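Local coordinates for protein CT_858 (Chlamydia trachomatis, PDB 3DOR) that is a secreted chlamydial protease, probably a serine-type endopeptidase, that forms a dimer in its mature state, at residues B[423-427]-B[428-432]; B[393-397]-B[398-402]; B[14-17]-B[18-22]. All coordinates share one frame; numbering follows the deposited sequence.

Contact 1 (B[423-427]-B[428-432]); sequences LNCWS and KGDIE. With SO4 (sulfate ion), chain N.
Trp426 and Ile431 make the apolar part of this helix end. The indole, with CG anti to the backbone N (chi1 -178°), leans out beside the departing chain, and Ile431 CG2 comes obliquely against its CE3 at 3.5 Å while Ile431 CD1 lies 4.0 Å from Trp426 CZ3. A branched aliphatic chain suits this spot because two of its methyl groups can reach one flat ring. The indole is also gripped from outside, NE1 donating to Gly192 O of the second subunit.

Polar side chains line the other flank. Ser427 OG turns back to Asn424 O at 3.1 Å, taking up a carbonyl of the last turn. The stem of Lys428 passes the backbone Asn424 O, with Lys428 CG at 3.2 Å from it, and the extended chain crosses the Asn424 side chain obliquely. At its end Lys428 NZ hydrogen-bonds sulfate O2 at 2.7 Å; the ion probably came from the crystallisation liquor. Asp430 OD2 accepts a hydrogen bond from Thr435 N and lies 3.5 Å from Cys425 SG.

Backbone bonds close the turn. Gly429 N reaches Trp426 O at 3.1 Å, and Asp430 N reaches Cys425 O at 3.0 Å. Having no CB, Gly429 takes a positive phi (82°) without crowding the carbonyl O of Lys428. Such a glycine, with bonds back into the last turn, marks the Schellman motif that ends helix 409-428.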
loop_
_atom_site.group_PDB
_atom_site.type_symbol
_atom_site.label_atom_id
_atom_site.label_comp_id
_atom_site.label_asym_id
_atom_site.label_seq_id
_atom_site.Cartn_x
_atom_site.Cartn_y
_atom_site.Cartn_z
ATOM N N LEU B 423 18.854 14.946 3.435
ATOM C CA LEU B 423 18.638 15.850 4.564
ATOM C C LEU B 423 19.248 17.222 4.278
ATOM O O LEU B 423 18.692 18.250 4.657
ATOM C CB LEU B 423 19.264 15.275 5.837
ATOM C CG LEU B 423 18.619 14.022 6.431
ATOM C CD1 LEU B 423 19.478 13.507 7.583
ATOM C CD2 LEU B 423 17.201 14.346 6.911
ATOM N N ASN B 424 20.396 17.226 3.605
ATOM C CA ASN B 424 21.078 18.471 3.273
ATOM C C ASN B 424 20.249 19.273 2.265
ATOM O O ASN B 424 20.106 20.488 2.398
ATOM C CB ASN B 424 22.473 18.174 2.715
ATOM C CG ASN B 424 23.369 19.401 2.700
ATOM O OD1 ASN B 424 23.634 20.003 3.741
ATOM N ND2 ASN B 424 23.837 19.780 1.514
ATOM N N CYS B 425 19.695 18.596 1.261
ATOM C CA CYS B 425 18.866 19.273 0.265
ATOM C C CYS B 425 17.631 19.858 0.927
ATOM O O CYS B 425 17.232 20.991 0.637
ATOM C CB CYS B 425 18.418 18.304 -0.824
ATOM S SG CYS B 425 19.702 17.898 -1.973
ATOM N N TRP B 426 17.021 19.076 1.809
ATOM C CA TRP B 426 15.828 19.532 2.501
ATOM C C TRP B 426 16.096 20.798 3.314
ATOM O O TRP B 426 15.353 21.767 3.217
ATOM C CB TRP B 426 15.288 18.429 3.414
ATOM C CG TRP B 426 14.022 18.807 4.126
ATOM C CD1 TRP B 426 13.890 19.145 5.445
ATOM C CD2 TRP B 426 12.702 18.851 3.566
ATOM N NE1 TRP B 426 12.567 19.390 5.742
ATOM C CE2 TRP B 426 11.818 19.217 4.608
ATOM C CE3 TRP B 426 12.181 18.617 2.286
ATOM C CZ2 TRP B 426 10.437 19.349 4.410
ATOM C CZ3 TRP B 426 10.809 18.749 2.086
ATOM C CH2 TRP B 426 9.952 19.112 3.147
ATOM N N SER B 427 17.164 20.800 4.099
ATOM C CA SER B 427 17.455 21.963 4.920
ATOM C C SER B 427 17.850 23.192 4.109
ATOM O O SER B 427 17.787 24.302 4.614
ATOM C CB SER B 427 18.552 21.646 5.934
ATOM O OG SER B 427 19.816 21.590 5.310
ATOM N N LYS B 428 18.252 22.993 2.857
ATOM C CA LYS B 428 18.647 24.105 2.002
ATOM C C LYS B 428 17.497 24.581 1.128
ATOM O O LYS B 428 17.631 25.570 0.416
ATOM C CB LYS B 428 19.817 23.711 1.095
ATOM C CG LYS B 428 21.143 23.485 1.807
ATOM C CD LYS B 428 22.213 23.118 0.793
ATOM C CE LYS B 428 23.563 22.883 1.445
ATOM N NZ LYS B 428 24.555 22.412 0.438
ATOM N N GLY B 429 16.368 23.884 1.181
ATOM C CA GLY B 429 15.233 24.279 0.362
ATOM C C GLY B 429 15.312 23.779 -1.078
ATOM O O GLY B 429 14.468 24.115 -1.910
ATOM N N ASP B 430 16.337 22.986 -1.367
ATOM C CA ASP B 430 16.557 22.405 -2.695
ATOM C C ASP B 430 15.631 21.187 -2.804
ATOM O O ASP B 430 16.090 20.048 -2.900
ATOM C CB ASP B 430 18.033 22.001 -2.791
ATOM C CG ASP B 430 18.401 21.365 -4.120
ATOM O OD1 ASP B 430 17.756 21.672 -5.143
ATOM O OD2 ASP B 430 19.368 20.569 -4.133
ATOM N N ILE B 431 14.324 21.437 -2.798
ATOM C CA ILE B 431 13.341 20.361 -2.822
ATOM C C ILE B 431 12.442 20.197 -4.039
ATOM O O ILE B 431 11.738 19.195 -4.139
ATOM C CB ILE B 431 12.420 20.452 -1.590
ATOM C CG1 ILE B 431 11.431 21.613 -1.753
ATOM C CG2 ILE B 431 13.258 20.650 -0.344
ATOM C CD1 ILE B 431 10.408 21.716 -0.635
ATOM N N GLU B 432 12.444 21.165 -4.951
ATOM C CA GLU B 432 11.603 21.067 -6.146
ATOM C C GLU B 432 12.234 20.122 -7.177
ATOM O O GLU B 432 11.547 19.317 -7.800
ATOM C CB GLU B 432 11.395 22.456 -6.759
ATOM C CG GLU B 432 10.639 23.436 -5.863
ATOM C CD GLU B 432 9.180 23.062 -5.676
ATOM O OE1 GLU B 432 8.389 23.947 -5.296
ATOM O OE2 GLU B 432 8.816 21.887 -5.901
HETATM S S SO4 N . 27.556 21.801 2.700
HETATM O O1 SO4 N . 27.634 20.341 2.315
HETATM O O2 SO4 N . 26.989 22.576 1.576
HETATM O O3 SO4 N . 26.656 21.994 3.875
HETATM O O4 SO4 N . 28.937 22.251 3.041
#

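Contact 2 (B[393-397]-B[398-402]); sequences ESRLA and LGDNM
Arg395 lies across Asp400 with its aliphatic stem rather than its charged head. Its CB is 3.7 Å from Asp400 OD1 and 4.1 Å from Gly399 O; CG follows at 3.6 Å from the same OD1, and CD comes closest, 3.4 Å from it. Beyond CD the chain bends at chi3 (-106°), and the guanidinium swings off: Arg395 NE stays 4.9 Å from Asp400 OD1, and the guanidinium plane is turned 51° from the carboxylate plane. The opposite charges probably attract at this distance without forming a salt bridge. A long, flexible arginine suits this partly exposed position, where its methylenes can lie along the turn while the head probably remains near solvent.

The turn itself is a helix C-terminus closed by glycine: Gly399 leaves helix 391-398 with positive phi, which the lack of a CB makes easy, and leads into the short hairpin of strands 401-402 and 405-406. Gly399 N still bonds to Arg395 O at 2.7 Å, and Gly399 O receives a CA-H contact from Arg395. One residue earlier, Leu398 N hydrogen-bonds Ser394 O at 2.8 Å, while the Leu398 side chain packs on Leu415 and Trp381 of the neighbouring helices.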
loop_
_atom_site.group_PDB
_atom_site.type_symbol
_atom_site.label_atom_id
_atom_site.label_comp_id
_atom_site.label_asym_id
_atom_site.label_seq_id
_atom_site.Cartn_x
_atom_site.Cartn_y
_atom_site.Cartn_z
ATOM N N GLU B 393 28.875 -6.318 9.811
ATOM C CA GLU B 393 27.862 -5.432 10.378
ATOM C C GLU B 393 26.863 -5.025 9.297
ATOM O O GLU B 393 25.656 -5.013 9.518
ATOM C CB GLU B 393 28.538 -4.188 10.955
ATOM C CG GLU B 393 28.327 -4.002 12.439
ATOM C CD GLU B 393 29.604 -3.629 13.163
ATOM O OE1 GLU B 393 30.011 -4.397 14.059
ATOM O OE2 GLU B 393 30.203 -2.579 12.843
ATOM N N SER B 394 27.379 -4.694 8.120
ATOM C CA SER B 394 26.539 -4.304 6.999
ATOM C C SER B 394 25.601 -5.449 6.615
ATOM O O SER B 394 24.397 -5.253 6.444
ATOM C CB SER B 394 27.414 -3.933 5.802
ATOM O OG SER B 394 28.299 -2.880 6.141
ATOM N N ARG B 395 26.154 -6.648 6.486
ATOM C CA ARG B 395 25.342 -7.801 6.118
ATOM C C ARG B 395 24.263 -8.089 7.148
ATOM O O ARG B 395 23.165 -8.529 6.800
ATOM C CB ARG B 395 26.223 -9.033 5.921
ATOM C CG ARG B 395 26.883 -9.104 4.556
ATOM C CD ARG B 395 27.797 -10.309 4.464
ATOM N NE ARG B 395 29.196 -9.912 4.532
ATOM C CZ ARG B 395 30.092 -10.459 5.342
ATOM N NH1 ARG B 395 29.737 -11.438 6.164
ATOM N NH2 ARG B 395 31.345 -10.021 5.328
ATOM N N LEU B 396 24.563 -7.841 8.417
ATOM C CA LEU B 396 23.575 -8.072 9.468
ATOM C C LEU B 396 22.430 -7.061 9.379
ATOM O O LEU B 396 21.254 -7.412 9.523
ATOM C CB LEU B 396 24.229 -7.984 10.851
ATOM C CG LEU B 396 23.262 -8.043 12.040
ATOM C CD1 LEU B 396 22.346 -9.257 11.908
ATOM C CD2 LEU B 396 24.049 -8.109 13.344
ATOM N N ALA B 397 22.772 -5.805 9.134
ATOM C CA ALA B 397 21.765 -4.758 9.046
ATOM C C ALA B 397 20.947 -4.764 7.749
ATOM O O ALA B 397 19.741 -4.499 7.759
ATOM C CB ALA B 397 22.437 -3.394 9.223
ATOM N N LEU B 398 21.602 -5.089 6.641
ATOM C CA LEU B 398 20.955 -5.059 5.335
ATOM C C LEU B 398 20.652 -6.403 4.688
ATOM O O LEU B 398 19.806 -6.487 3.797
ATOM C CB LEU B 398 21.824 -4.228 4.391
ATOM C CG LEU B 398 22.037 -2.794 4.861
ATOM C CD1 LEU B 398 23.194 -2.140 4.115
ATOM C CD2 LEU B 398 20.746 -2.026 4.658
ATOM N N GLY B 399 21.334 -7.450 5.144
ATOM C CA GLY B 399 21.152 -8.770 4.563
ATOM C C GLY B 399 22.391 -9.022 3.722
ATOM O O GLY B 399 23.145 -8.082 3.458
ATOM N N ASP B 400 22.623 -10.264 3.304
ATOM C CA ASP B 400 23.804 -10.567 2.503
ATOM C C ASP B 400 23.763 -9.872 1.146
ATOM O O ASP B 400 24.802 -9.614 0.545
ATOM C CB ASP B 400 23.965 -12.079 2.313
ATOM C CG ASP B 400 24.327 -12.804 3.616
ATOM O OD1 ASP B 400 24.901 -12.167 4.527
ATOM O OD2 ASP B 400 24.053 -14.020 3.713
ATOM N N ASN B 401 22.564 -9.577 0.658
ATOM C CA ASN B 401 22.430 -8.880 -0.611
ATOM C C ASN B 401 21.082 -8.195 -0.678
ATOM O O ASN B 401 20.134 -8.606 -0.009
ATOM C CB ASN B 401 22.567 -9.845 -1.794
ATOM C CG ASN B 401 21.436 -10.849 -1.860
ATOM O OD1 ASN B 401 21.631 -12.033 -1.593
ATOM N ND2 ASN B 401 20.238 -10.377 -2.205
ATOM N N MET B 402 21.002 -7.146 -1.486
ATOM C CA MET B 402 19.762 -6.408 -1.656
ATOM C C MET B 402 19.250 -6.697 -3.059
ATOM O O MET B 402 19.712 -6.114 -4.049
ATOM C CB MET B 402 20.009 -4.912 -1.448
ATOM C CG MET B 402 20.311 -4.567 0.008
ATOM S SD MET B 402 21.008 -2.923 0.215
ATOM C CE MET B 402 19.483 -1.906 0.141
#

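Contact 3 (B[14-17]-B[18-22]); sequences LEHL and LQVKY
His16 carries the main flat group, and Val20, one turn further on, meets it obliquely. Val20 CG2 lies 3.4 Å from His16 NE2 and 3.6 Å from His16 CE1, with CD2 more distant. A chi1 of 178° carries the imidazole to the carbonyl side of its own residue and so towards the next turn, although the CB of His16 points away from it. Beta-branched Val20 offers a methyl on that side, and the second subunit covers the pair, its Gln9 packing on His16 and its Arg504 on Val20. The Tyr22 ring heads away from the helix turn; it rests near Leu69 and Thr513, and its OH is hydrogen-bonded to Asp71 OD2.

Leucines pack against the body of the subunit. Leu18 lays its CG 3.3 Å from Leu14 O, and its side chain packs on Leu512 of strand 507-518 and Leu36 of helix 36-48. Leu14 and Leu17 pack on Cys510 and Leu512 of the same strand, respectively, and Leu17 also meets Pro502 of the second subunit. Polar Glu15 and Gln19 suit the more open flank, Glu15 OE2 being held by Ser40 OG.

Along the backbone, Leu18 N reaches Leu14 O at 3.0 Å in regular alpha fashion. A three-residue step is then inserted, Gln19 N bonding to His16 O at 3.1 Å, and Val20 N makes two weak bonds, to His16 O and Leu17 O. Lys21 N returns to the four-residue pattern with Leu17 O at 2.8 Å. Lys21 is the first residue to leave helical angles, and its side chain makes a cation-pi contact with Phe497. This is a helix C-terminus without a glycine, packed between strand 507-518, helix 36-48 and the partner subunit.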
loop_
_atom_site.group_PDB
_atom_site.type_symbol
_atom_site.label_atom_id
_atom_site.label_comp_id
_atom_site.label_asym_id
_atom_site.label_seq_id
_atom_site.Cartn_x
_atom_site.Cartn_y
_atom_site.Cartn_z
ATOM N N LEU B 14 -5.269 15.942 -8.469
ATOM C CA LEU B 14 -4.186 15.497 -9.340
ATOM C C LEU B 14 -3.272 16.661 -9.676
ATOM O O LEU B 14 -2.054 16.542 -9.611
ATOM C CB LEU B 14 -4.735 14.906 -10.632
ATOM C CG LEU B 14 -5.569 13.638 -10.524
ATOM C CD1 LEU B 14 -5.937 13.201 -11.936
ATOM C CD2 LEU B 14 -4.793 12.538 -9.792
ATOM N N GLU B 15 -3.869 17.791 -10.039
ATOM C CA GLU B 15 -3.097 18.978 -10.372
ATOM C C GLU B 15 -2.173 19.344 -9.217
ATOM O O GLU B 15 -1.029 19.751 -9.429
ATOM C CB GLU B 15 -4.026 20.160 -10.671
ATOM C CG GLU B 15 -3.274 21.446 -10.996
ATOM C CD GLU B 15 -4.184 22.660 -11.115
ATOM O OE1 GLU B 15 -3.657 23.782 -11.289
ATOM O OE2 GLU B 15 -5.421 22.493 -11.037
ATOM N N HIS B 16 -2.662 19.207 -7.990
ATOM C CA HIS B 16 -1.833 19.547 -6.843
ATOM C C HIS B 16 -0.684 18.554 -6.687
ATOM O O HIS B 16 0.410 18.924 -6.273
ATOM C CB HIS B 16 -2.674 19.607 -5.561
ATOM C CG HIS B 16 -1.869 19.909 -4.339
ATOM N ND1 HIS B 16 -1.578 18.953 -3.388
ATOM C CD2 HIS B 16 -1.216 21.034 -3.959
ATOM C CE1 HIS B 16 -0.777 19.475 -2.477
ATOM N NE2 HIS B 16 -0.542 20.736 -2.799
ATOM N N LEU B 17 -0.923 17.293 -7.024
ATOM C CA LEU B 17 0.137 16.289 -6.927
ATOM C C LEU B 17 1.251 16.651 -7.917
ATOM O O LEU B 17 2.435 16.459 -7.641
ATOM C CB LEU B 17 -0.405 14.889 -7.249
ATOM C CG LEU B 17 -1.491 14.314 -6.331
ATOM C CD1 LEU B 17 -1.828 12.889 -6.753
ATOM C CD2 LEU B 17 -1.014 14.341 -4.892
ATOM N N LEU B 18 0.856 17.198 -9.064
ATOM C CA LEU B 18 1.814 17.588 -10.095
ATOM C C LEU B 18 2.751 18.721 -9.689
ATOM O O LEU B 18 3.791 18.923 -10.318
ATOM C CB LEU B 18 1.072 17.965 -11.378
ATOM C CG LEU B 18 0.266 16.810 -11.972
ATOM C CD1 LEU B 18 -0.354 17.243 -13.285
ATOM C CD2 LEU B 18 1.173 15.604 -12.180
ATOM N N GLN B 19 2.393 19.469 -8.648
ATOM C CA GLN B 19 3.254 20.552 -8.188
ATOM C C GLN B 19 4.051 20.166 -6.954
ATOM O O GLN B 19 5.065 20.780 -6.639
ATOM C CB GLN B 19 2.426 21.803 -7.888
ATOM C CG GLN B 19 1.806 22.390 -9.131
ATOM C CD GLN B 19 1.376 23.817 -8.956
ATOM O OE1 GLN B 19 0.451 24.110 -8.200
ATOM N NE2 GLN B 19 2.044 24.724 -9.660
ATOM N N VAL B 20 3.601 19.124 -6.268
ATOM C CA VAL B 20 4.266 18.691 -5.054
ATOM C C VAL B 20 5.146 17.453 -5.196
ATOM O O VAL B 20 6.141 17.316 -4.482
ATOM C CB VAL B 20 3.213 18.460 -3.942
ATOM C CG1 VAL B 20 3.838 17.775 -2.750
ATOM C CG2 VAL B 20 2.623 19.797 -3.524
ATOM N N LYS B 21 4.794 16.559 -6.112
ATOM C CA LYS B 21 5.568 15.337 -6.288
ATOM C C LYS B 21 5.790 14.862 -7.727
ATOM O O LYS B 21 5.817 13.660 -7.979
ATOM C CB LYS B 21 4.917 14.199 -5.500
ATOM C CG LYS B 21 5.507 13.960 -4.136
ATOM C CD LYS B 21 6.959 13.536 -4.229
ATOM C CE LYS B 21 7.297 12.516 -3.153
ATOM N NZ LYS B 21 6.663 11.177 -3.431
ATOM N N TYR B 22 5.929 15.781 -8.675
ATOM C CA TYR B 22 6.173 15.362 -10.051
ATOM C C TYR B 22 7.463 16.013 -10.511
ATOM O O TYR B 22 7.471 17.146 -11.001
ATOM C CB TYR B 22 5.017 15.761 -10.956
ATOM C CG TYR B 22 5.157 15.196 -12.348
ATOM C CD1 TYR B 22 5.036 13.824 -12.583
ATOM C CD2 TYR B 22 5.459 16.025 -13.423
ATOM C CE1 TYR B 22 5.218 13.296 -13.857
ATOM C CE2 TYR B 22 5.643 15.514 -14.694
ATOM C CZ TYR B 22 5.526 14.151 -14.909
ATOM O OH TYR B 22 5.770 13.649 -16.164
#

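All three contacts close helices, but at different depths. Contact 3, on helix 2-20, is buried and largely apolar; contact 1 is half buried, combining a buried indole on one part with an exposed lysine and sulfate on another; contact 2 lies at the surface and touches no other chain. Glycine ends the helix in contacts 1 and 2, whereas contact 3 does without one. Contacts 1 and 3 meet, Glu432 OE2 lying 4.0 Å from Gln19 O, and both face the second subunit, whose Arg504 forms a salt bridge with Glu432 and also reaches contact 3. Contacts 1 and 2, centres 29 Å apart, share helices 372-384 and 409-428: the first ends helix 409-428, and the second packs against both.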